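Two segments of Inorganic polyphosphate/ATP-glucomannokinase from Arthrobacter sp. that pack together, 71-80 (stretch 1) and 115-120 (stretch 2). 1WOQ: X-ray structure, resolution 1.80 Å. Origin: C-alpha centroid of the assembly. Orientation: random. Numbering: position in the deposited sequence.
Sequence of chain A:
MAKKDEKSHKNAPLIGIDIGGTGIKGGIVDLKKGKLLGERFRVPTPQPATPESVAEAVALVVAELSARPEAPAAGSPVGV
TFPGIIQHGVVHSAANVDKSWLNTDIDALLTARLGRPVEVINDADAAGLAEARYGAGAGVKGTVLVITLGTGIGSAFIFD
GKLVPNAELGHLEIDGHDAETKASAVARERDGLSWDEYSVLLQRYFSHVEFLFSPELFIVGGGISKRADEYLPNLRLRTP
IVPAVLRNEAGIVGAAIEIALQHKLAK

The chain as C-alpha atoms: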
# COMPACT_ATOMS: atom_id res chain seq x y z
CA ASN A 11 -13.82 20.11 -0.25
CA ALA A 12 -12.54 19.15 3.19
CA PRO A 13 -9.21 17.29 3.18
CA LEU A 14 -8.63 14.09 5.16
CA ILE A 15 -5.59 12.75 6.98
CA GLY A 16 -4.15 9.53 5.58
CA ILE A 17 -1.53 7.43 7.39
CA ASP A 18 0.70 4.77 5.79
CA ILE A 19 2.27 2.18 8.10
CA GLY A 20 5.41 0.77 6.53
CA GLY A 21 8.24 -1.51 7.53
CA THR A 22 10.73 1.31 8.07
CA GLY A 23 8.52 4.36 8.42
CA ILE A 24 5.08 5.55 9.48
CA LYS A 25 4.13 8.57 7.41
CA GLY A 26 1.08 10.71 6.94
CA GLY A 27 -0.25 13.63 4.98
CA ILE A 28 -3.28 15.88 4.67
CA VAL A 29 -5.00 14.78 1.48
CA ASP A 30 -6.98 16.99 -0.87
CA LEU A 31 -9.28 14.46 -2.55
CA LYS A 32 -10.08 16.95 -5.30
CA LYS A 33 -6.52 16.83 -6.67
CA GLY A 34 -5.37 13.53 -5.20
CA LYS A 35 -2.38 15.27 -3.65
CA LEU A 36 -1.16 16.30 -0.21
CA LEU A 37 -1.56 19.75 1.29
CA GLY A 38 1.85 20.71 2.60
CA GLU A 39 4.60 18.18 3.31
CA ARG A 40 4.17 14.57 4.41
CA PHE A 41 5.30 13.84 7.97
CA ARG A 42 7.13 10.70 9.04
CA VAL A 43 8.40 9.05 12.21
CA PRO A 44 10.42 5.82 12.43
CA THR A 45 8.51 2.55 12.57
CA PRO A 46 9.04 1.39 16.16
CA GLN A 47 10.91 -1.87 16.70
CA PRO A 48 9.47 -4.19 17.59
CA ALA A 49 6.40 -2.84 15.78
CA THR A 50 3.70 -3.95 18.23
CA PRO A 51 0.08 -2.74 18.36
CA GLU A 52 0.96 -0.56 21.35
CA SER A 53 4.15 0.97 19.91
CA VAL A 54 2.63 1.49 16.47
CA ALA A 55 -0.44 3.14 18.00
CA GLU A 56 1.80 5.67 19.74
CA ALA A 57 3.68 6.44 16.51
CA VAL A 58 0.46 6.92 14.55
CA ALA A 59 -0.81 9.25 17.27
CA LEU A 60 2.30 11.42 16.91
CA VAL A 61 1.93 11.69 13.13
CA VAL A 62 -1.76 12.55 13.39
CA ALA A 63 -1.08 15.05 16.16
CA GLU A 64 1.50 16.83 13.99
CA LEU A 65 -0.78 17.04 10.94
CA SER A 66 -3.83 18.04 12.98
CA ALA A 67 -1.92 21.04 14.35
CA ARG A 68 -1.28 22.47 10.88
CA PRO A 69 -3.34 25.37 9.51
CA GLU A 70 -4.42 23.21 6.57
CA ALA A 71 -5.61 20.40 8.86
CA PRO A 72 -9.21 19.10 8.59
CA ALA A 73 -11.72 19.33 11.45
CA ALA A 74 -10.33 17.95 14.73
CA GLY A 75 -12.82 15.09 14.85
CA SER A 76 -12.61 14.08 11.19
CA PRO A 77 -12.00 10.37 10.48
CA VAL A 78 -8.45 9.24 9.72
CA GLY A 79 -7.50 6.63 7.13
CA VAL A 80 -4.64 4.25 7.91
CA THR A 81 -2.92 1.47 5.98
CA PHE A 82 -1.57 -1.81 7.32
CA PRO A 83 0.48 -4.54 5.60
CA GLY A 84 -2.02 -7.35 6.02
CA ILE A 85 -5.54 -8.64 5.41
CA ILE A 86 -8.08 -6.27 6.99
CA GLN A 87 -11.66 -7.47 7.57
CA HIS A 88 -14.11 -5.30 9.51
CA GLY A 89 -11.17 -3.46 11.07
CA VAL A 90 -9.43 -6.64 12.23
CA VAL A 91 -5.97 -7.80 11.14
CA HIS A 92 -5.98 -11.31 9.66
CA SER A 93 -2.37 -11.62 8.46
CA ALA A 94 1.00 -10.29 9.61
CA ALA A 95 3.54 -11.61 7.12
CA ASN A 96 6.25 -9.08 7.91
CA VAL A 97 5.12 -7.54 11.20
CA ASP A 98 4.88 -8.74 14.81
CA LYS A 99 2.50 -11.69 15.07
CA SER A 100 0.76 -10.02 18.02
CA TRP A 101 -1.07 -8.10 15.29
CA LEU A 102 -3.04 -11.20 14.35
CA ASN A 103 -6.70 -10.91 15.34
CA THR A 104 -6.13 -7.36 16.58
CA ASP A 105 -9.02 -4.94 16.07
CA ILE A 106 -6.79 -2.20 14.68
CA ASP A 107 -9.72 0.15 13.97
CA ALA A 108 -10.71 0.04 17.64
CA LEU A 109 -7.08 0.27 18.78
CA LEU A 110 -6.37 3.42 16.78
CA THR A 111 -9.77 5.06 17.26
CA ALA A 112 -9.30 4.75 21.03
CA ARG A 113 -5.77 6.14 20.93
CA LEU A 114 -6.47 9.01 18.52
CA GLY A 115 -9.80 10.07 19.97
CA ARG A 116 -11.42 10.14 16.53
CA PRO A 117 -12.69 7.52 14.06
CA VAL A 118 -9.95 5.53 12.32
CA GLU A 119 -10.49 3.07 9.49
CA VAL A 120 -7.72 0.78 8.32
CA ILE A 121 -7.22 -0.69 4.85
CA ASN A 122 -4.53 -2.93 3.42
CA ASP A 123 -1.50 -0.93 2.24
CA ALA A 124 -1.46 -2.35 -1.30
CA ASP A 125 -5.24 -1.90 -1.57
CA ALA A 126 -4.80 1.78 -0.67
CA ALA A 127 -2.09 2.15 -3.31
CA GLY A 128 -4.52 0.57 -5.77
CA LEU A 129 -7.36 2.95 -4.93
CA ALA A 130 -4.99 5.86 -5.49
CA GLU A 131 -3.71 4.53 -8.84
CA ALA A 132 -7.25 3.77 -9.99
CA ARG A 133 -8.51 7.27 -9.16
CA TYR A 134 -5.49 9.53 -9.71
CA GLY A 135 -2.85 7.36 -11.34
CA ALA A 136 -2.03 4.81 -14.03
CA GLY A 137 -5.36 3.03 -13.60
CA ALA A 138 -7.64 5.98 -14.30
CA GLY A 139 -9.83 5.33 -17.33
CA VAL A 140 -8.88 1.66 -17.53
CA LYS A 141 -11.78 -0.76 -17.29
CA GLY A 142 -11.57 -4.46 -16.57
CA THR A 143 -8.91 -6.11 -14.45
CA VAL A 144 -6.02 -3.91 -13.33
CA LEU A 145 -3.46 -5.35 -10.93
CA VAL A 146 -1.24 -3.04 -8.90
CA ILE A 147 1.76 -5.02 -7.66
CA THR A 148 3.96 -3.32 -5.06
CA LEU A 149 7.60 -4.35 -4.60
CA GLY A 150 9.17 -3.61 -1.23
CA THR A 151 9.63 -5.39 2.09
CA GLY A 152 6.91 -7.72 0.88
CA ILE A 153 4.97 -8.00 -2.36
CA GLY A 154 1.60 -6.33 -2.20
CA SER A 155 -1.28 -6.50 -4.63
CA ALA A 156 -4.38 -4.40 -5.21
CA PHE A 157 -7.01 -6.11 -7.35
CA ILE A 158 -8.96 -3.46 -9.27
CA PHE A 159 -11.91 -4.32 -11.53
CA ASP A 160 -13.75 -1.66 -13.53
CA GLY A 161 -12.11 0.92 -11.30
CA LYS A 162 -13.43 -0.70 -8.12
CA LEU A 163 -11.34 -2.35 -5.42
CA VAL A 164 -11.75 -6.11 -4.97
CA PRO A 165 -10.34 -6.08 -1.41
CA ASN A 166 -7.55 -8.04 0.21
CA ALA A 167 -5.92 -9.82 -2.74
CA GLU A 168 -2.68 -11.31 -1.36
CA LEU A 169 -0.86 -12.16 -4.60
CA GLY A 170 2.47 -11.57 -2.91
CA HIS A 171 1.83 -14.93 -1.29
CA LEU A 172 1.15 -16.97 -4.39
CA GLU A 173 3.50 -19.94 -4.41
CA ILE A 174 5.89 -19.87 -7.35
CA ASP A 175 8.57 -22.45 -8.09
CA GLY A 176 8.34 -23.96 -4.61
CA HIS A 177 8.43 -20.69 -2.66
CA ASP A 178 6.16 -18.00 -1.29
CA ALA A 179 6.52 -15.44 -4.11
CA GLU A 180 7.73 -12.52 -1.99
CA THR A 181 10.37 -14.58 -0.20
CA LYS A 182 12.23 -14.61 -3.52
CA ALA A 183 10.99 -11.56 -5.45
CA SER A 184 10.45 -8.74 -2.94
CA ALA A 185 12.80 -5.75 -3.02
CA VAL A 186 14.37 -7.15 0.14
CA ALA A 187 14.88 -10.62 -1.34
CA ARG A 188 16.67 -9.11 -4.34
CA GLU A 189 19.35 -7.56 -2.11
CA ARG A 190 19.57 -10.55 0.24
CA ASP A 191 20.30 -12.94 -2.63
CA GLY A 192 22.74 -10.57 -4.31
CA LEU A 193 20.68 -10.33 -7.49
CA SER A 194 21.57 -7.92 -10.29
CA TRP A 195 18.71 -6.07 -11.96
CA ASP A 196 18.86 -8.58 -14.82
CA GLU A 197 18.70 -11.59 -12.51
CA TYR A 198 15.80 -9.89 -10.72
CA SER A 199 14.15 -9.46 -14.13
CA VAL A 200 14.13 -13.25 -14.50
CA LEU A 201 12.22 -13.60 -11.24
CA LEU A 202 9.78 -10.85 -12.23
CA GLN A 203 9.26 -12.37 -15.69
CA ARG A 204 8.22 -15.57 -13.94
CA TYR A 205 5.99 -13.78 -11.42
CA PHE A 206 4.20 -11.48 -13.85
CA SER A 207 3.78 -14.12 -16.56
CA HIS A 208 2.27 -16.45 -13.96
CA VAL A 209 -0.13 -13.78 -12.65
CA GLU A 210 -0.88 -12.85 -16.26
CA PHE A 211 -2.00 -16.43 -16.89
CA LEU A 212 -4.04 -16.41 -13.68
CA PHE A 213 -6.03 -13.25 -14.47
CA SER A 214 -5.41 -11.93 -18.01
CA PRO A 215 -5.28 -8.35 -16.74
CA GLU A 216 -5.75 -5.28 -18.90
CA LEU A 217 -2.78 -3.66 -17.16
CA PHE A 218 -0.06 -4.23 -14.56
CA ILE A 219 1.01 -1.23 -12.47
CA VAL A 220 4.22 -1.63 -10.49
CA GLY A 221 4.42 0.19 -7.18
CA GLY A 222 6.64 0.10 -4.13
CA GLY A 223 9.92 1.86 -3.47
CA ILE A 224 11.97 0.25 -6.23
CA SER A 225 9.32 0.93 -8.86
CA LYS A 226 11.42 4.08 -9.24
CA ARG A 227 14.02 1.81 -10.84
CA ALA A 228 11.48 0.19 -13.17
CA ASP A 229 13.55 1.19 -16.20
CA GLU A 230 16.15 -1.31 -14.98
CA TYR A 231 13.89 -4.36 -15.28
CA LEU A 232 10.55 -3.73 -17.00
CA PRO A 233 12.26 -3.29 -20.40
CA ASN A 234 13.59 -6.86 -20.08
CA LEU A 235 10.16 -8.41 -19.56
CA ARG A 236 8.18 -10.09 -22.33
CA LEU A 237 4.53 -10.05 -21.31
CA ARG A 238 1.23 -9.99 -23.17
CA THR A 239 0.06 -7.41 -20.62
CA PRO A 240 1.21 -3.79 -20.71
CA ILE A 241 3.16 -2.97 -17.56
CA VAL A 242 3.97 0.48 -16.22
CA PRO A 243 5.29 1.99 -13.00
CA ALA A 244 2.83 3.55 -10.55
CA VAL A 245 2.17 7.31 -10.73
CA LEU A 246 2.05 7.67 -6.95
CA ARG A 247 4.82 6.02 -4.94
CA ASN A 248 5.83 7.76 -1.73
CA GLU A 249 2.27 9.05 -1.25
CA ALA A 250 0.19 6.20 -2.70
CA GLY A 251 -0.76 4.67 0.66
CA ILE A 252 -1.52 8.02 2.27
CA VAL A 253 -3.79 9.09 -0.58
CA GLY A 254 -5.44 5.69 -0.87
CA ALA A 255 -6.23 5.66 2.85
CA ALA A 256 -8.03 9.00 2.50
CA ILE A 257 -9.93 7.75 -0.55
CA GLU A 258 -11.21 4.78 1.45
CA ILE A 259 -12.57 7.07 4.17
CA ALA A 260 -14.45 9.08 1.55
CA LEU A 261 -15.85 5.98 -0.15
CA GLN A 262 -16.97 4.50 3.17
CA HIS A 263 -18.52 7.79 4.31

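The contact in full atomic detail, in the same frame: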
# COMPACT_ATOMS: atom_id res chain seq x y z
N ALA A 71 -5.01 21.62 8.32
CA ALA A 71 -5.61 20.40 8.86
C ALA A 71 -7.14 20.40 8.79
O ALA A 71 -7.77 21.45 8.85
CB ALA A 71 -5.18 20.21 10.30
N PRO A 72 -7.74 19.21 8.65
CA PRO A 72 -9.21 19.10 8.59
C PRO A 72 -9.77 19.27 10.00
O PRO A 72 -9.01 19.47 10.94
CB PRO A 72 -9.41 17.69 8.04
CG PRO A 72 -8.26 16.94 8.64
CD PRO A 72 -7.10 17.90 8.44
N ALA A 73 -11.09 19.19 10.14
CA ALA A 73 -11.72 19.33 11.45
C ALA A 73 -11.11 18.33 12.44
O ALA A 73 -10.83 17.19 12.09
CB ALA A 73 -13.22 19.10 11.34
N ALA A 74 -10.93 18.77 13.69
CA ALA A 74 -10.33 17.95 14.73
C ALA A 74 -10.92 16.56 14.94
O ALA A 74 -10.21 15.64 15.35
CB ALA A 74 -10.35 18.71 16.06
N GLY A 75 -12.20 16.39 14.66
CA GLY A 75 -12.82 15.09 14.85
C GLY A 75 -13.03 14.29 13.58
O GLY A 75 -13.70 13.25 13.59
N SER A 76 -12.46 14.77 12.47
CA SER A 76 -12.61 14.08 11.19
C SER A 76 -11.97 12.70 11.23
O SER A 76 -10.96 12.49 11.90
CB SER A 76 -11.99 14.92 10.07
OG SER A 76 -10.62 15.18 10.32
N PRO A 77 -12.55 11.73 10.51
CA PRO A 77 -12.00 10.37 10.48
C PRO A 77 -10.63 10.34 9.82
O PRO A 77 -10.33 11.14 8.94
CB PRO A 77 -13.05 9.59 9.69
CG PRO A 77 -13.60 10.62 8.76
CD PRO A 77 -13.75 11.83 9.66
N VAL A 78 -9.80 9.39 10.25
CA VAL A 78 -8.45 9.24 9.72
C VAL A 78 -8.29 7.88 9.05
O VAL A 78 -8.67 6.85 9.61
CB VAL A 78 -7.40 9.36 10.85
CG1 VAL A 78 -5.99 9.11 10.31
CG2 VAL A 78 -7.50 10.73 11.49
N GLY A 79 -7.72 7.87 7.85
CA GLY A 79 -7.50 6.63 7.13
C GLY A 79 -6.10 6.13 7.41
O GLY A 79 -5.15 6.91 7.45
N VAL A 80 -5.95 4.82 7.60
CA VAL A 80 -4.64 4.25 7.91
C VAL A 80 -4.43 2.95 7.15
O VAL A 80 -5.38 2.17 6.98
CB VAL A 80 -4.54 3.96 9.42
CG1 VAL A 80 -3.16 3.42 9.76
CG2 VAL A 80 -4.85 5.22 10.22
N GLY A 115 -8.66 9.29 19.53
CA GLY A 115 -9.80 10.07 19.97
C GLY A 115 -10.67 10.55 18.81
O GLY A 115 -11.35 11.57 18.91
N ARG A 116 -10.63 9.81 17.71
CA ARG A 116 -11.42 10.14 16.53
C ARG A 116 -11.53 8.85 15.72
O ARG A 116 -10.72 7.95 15.88
CB ARG A 116 -10.72 11.22 15.70
CG ARG A 116 -9.36 10.80 15.14
CD ARG A 116 -8.45 11.99 14.90
NE ARG A 116 -8.89 12.86 13.81
CZ ARG A 116 -8.25 13.97 13.45
NH1 ARG A 116 -7.16 14.34 14.10
NH2 ARG A 116 -8.70 14.70 12.44
N PRO A 117 -12.55 8.75 14.85
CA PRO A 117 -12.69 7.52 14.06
C PRO A 117 -11.49 7.23 13.15
O PRO A 117 -10.97 8.11 12.48
CB PRO A 117 -13.98 7.75 13.28
CG PRO A 117 -14.07 9.25 13.19
CD PRO A 117 -13.64 9.69 14.55
N VAL A 118 -11.07 5.97 13.14
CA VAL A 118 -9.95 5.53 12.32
C VAL A 118 -10.37 4.26 11.60
O VAL A 118 -10.88 3.32 12.22
CB VAL A 118 -8.70 5.21 13.17
CG1 VAL A 118 -7.59 4.65 12.27
CG2 VAL A 118 -8.22 6.46 13.88
N GLU A 119 -10.15 4.23 10.29
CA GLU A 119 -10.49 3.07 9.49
C GLU A 119 -9.27 2.62 8.72
O GLU A 119 -8.68 3.39 7.95
CB GLU A 119 -11.64 3.39 8.55
CG GLU A 119 -12.95 3.56 9.30
CD GLU A 119 -14.11 3.89 8.39
OE1 GLU A 119 -14.24 3.23 7.34
OE2 GLU A 119 -14.89 4.80 8.73
N VAL A 120 -8.89 1.37 8.94
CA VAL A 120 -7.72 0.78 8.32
C VAL A 120 -8.05 0.01 7.04
O VAL A 120 -9.14 -0.55 6.89
CB VAL A 120 -7.01 -0.17 9.31
CG1 VAL A 120 -5.78 -0.80 8.68
CG2 VAL A 120 -6.62 0.61 10.58
O HOH W 1 -7.47 17.30 12.04

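The densest polar cluster is round the side chain of Arg116, whose CA-to-CB bond points toward stretch 1. Arg116 NE donates to Ser76 O (2.8 Å, N-H...O angle 159°), and Arg116 NH2 donates both to the same Ser76 O (3.2 Å, 136°) and to Ser76 OG (2.9 Å, 135°). Ser76 O lies near the guanidinium plane, at its edge, where the N-H groups of NE and NH2 can both reach it. Chi angles of 63° (p), -154° (t) and -68° (m) carry the group there. Ser76 in turn closes the type I turn from Ala73 to Ser76: Ser76 N and OG donate to Ala73 O at 2.9 and 2.7 Å, so the turn and its arginine clamp share one residue. Water 1 accepts from Arg116 NH2 at 2.9 Å and lies 2.9 Å from Pro72 O, within donating reach. NH1 is satisfied elsewhere in the structure.

Beyond the turn the backbones pair as parallel strands, their directions 24° apart. Val78 N donates to Pro117 O (2.8 Å, 161°), Glu119 N to Val78 O (3.1 Å, 160°) and Val80 N to Glu119 O (3.1 Å, 159°). Pro117 has no amide hydrogen but serves here through its carbonyl. CA-H...O contacts reinforce the ladder; in the shortest, Val120 CA lies 3.0 Å from Val80 O.

Packing completes the contact, which buries 529 Å² over both sides. Val78, Val80, Val118 and Val120 share one sheet face, where their branched side chains, all with chi1 t, suit extended backbone and a buried setting. Val80 CG2 meets Val118 CG1 at 3.5 Å. Val78 CG2 covers one face of the guanidinium, 3.4 Å from Arg116 NE, while Ala74 O lies over the opposite face. The CA-to-CB bond of Glu119 points to the other sheet face, and the residue remains partly exposed, compatible with its charge. At the strand entrance, Pro77 CB packs against Pro117 CG at 3.7 Å.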